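Conserved hypothetical protein TA1206 (Thermoplasma acidophilum, PDB 1QW2) is of unknown function but belongs to the DUF1805 family, built as a beta/alpha fold with a mixed, largely antiparallel sheet and assembled from four copies. Local coordinates at residues Asn53-Ala59 against Ser80-Gln84. Residues are numbered along the deposited sequence; the frame is centred on the assembly and turned at random.
Sequences NKVGDIA and SQEAQ
Ser80 N donates to Ala59 O at 2.8 Å, a backbone bond that joins the start of strand 59-61 to the N-cap of helix 81-85, with the CA atoms of Ile58 and Ala83 4.5 Å apart. The N-cap hydroxyl closes the cap and also ties in two further backbone groups. A chi1 of 71° turns Ser80 OG back over its own backbone, where it accepts from Ala83 N (3.1 Å) and from Ala59 N (2.9 Å). The same OG donates to Asp57 O (2.6 Å), tilted 24° from that carbonyl plane. An alanine in place of Ser80 would probably leave Ala59 N and Ala83 N without their acceptor and Asp57 O without its hydroxyl donor, weakening the tie between strand and helix start. Asn53, near the end of helix 49-54, accepts a hydrogen bond from Gln81 N at OD1 (2.9 Å), and its amide plane stands 72° from that of Gln81, whose chain crosses it. Water 1 links Asp57 O to Glu82 N. Ile58 sets CG1 across Glu82 CB (3.7 Å) and CG2 over Ala83. After the Schellman motif at Gly56 ends helix 49-54, the chain passes beside the N-terminus of helix 81-85, whose first amides are thus bound by side chains and water.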
# COMPACT_ATOMS: atom_id res chain seq x y z
N ASN A 53 17.87 -18.55 1.63
CA ASN A 53 18.31 -19.89 2.03
C ASN A 53 18.54 -19.95 3.54
O ASN A 53 18.20 -20.94 4.18
CB ASN A 53 19.60 -20.30 1.31
CG ASN A 53 19.34 -20.79 -0.10
OD1 ASN A 53 18.31 -21.39 -0.38
ND2 ASN A 53 20.29 -20.55 -1.00
N LYS A 54 19.12 -18.89 4.09
CA LYS A 54 19.40 -18.85 5.52
C LYS A 54 18.16 -19.08 6.36
O LYS A 54 18.18 -19.84 7.33
CB LYS A 54 20.03 -17.50 5.90
CG LYS A 54 20.17 -17.28 7.40
CD LYS A 54 20.77 -15.92 7.69
CE LYS A 54 20.85 -15.65 9.19
NZ LYS A 54 21.45 -14.32 9.48
N VAL A 55 17.06 -18.44 5.98
CA VAL A 55 15.82 -18.57 6.74
C VAL A 55 14.86 -19.66 6.26
O VAL A 55 13.75 -19.79 6.77
CB VAL A 55 15.07 -17.21 6.83
CG1 VAL A 55 15.98 -16.17 7.46
CG2 VAL A 55 14.61 -16.75 5.44
N GLY A 56 15.31 -20.45 5.28
CA GLY A 56 14.50 -21.55 4.78
C GLY A 56 13.29 -21.23 3.92
O GLY A 56 12.30 -21.97 3.94
N ASP A 57 13.35 -20.14 3.17
CA ASP A 57 12.24 -19.75 2.31
C ASP A 57 12.16 -20.55 1.01
O ASP A 57 13.15 -21.11 0.55
CB ASP A 57 12.35 -18.29 1.86
CG ASP A 57 12.20 -17.30 2.99
OD1 ASP A 57 11.61 -17.66 4.03
OD2 ASP A 57 12.65 -16.15 2.82
N ILE A 58 10.96 -20.58 0.44
CA ILE A 58 10.76 -21.17 -0.87
C ILE A 58 10.81 -19.87 -1.67
O ILE A 58 9.86 -19.07 -1.62
CB ILE A 58 9.37 -21.82 -1.03
CG1 ILE A 58 9.33 -23.15 -0.27
CG2 ILE A 58 9.06 -22.03 -2.51
CD1 ILE A 58 7.98 -23.87 -0.36
N ALA A 59 11.91 -19.63 -2.36
CA ALA A 59 12.06 -18.39 -3.10
C ALA A 59 12.76 -18.52 -4.43
O ALA A 59 13.60 -19.40 -4.62
CB ALA A 59 12.81 -17.38 -2.24
N SER A 80 15.80 -21.15 -4.27
CA SER A 80 16.24 -21.51 -2.92
C SER A 80 16.25 -23.02 -2.78
O SER A 80 15.69 -23.75 -3.60
CB SER A 80 15.30 -20.92 -1.87
OG SER A 80 14.04 -21.58 -1.88
N GLN A 81 16.90 -23.50 -1.72
CA GLN A 81 16.98 -24.93 -1.49
C GLN A 81 15.58 -25.53 -1.32
O GLN A 81 15.29 -26.59 -1.87
CB GLN A 81 17.83 -25.21 -0.26
CG GLN A 81 19.26 -24.71 -0.41
CD GLN A 81 20.11 -24.98 0.81
OE1 GLN A 81 20.92 -25.91 0.81
NE2 GLN A 81 19.93 -24.18 1.85
N GLU A 82 14.72 -24.86 -0.56
CA GLU A 82 13.36 -25.37 -0.36
C GLU A 82 12.57 -25.33 -1.68
O GLU A 82 11.68 -26.14 -1.90
CB GLU A 82 12.62 -24.57 0.71
CG GLU A 82 13.10 -24.80 2.14
CD GLU A 82 12.95 -26.24 2.60
OE1 GLU A 82 12.00 -26.92 2.14
OE2 GLU A 82 13.76 -26.69 3.43
N ALA A 83 12.90 -24.38 -2.55
CA ALA A 83 12.22 -24.27 -3.83
C ALA A 83 12.66 -25.42 -4.73
O ALA A 83 11.85 -26.00 -5.46
CB ALA A 83 12.53 -22.93 -4.49
N GLN A 84 13.94 -25.76 -4.66
CA GLN A 84 14.46 -26.86 -5.47
C GLN A 84 13.86 -28.18 -5.02
O GLN A 84 13.64 -29.08 -5.83
CB GLN A 84 15.98 -26.91 -5.37
CG GLN A 84 16.68 -25.72 -6.01
CD GLN A 84 18.19 -25.79 -5.89
OE1 GLN A 84 18.81 -26.76 -6.34
NE2 GLN A 84 18.79 -24.77 -5.30
O HOH W 1 15.46 -22.61 1.07
O HOH W 2 17.31 -23.25 2.98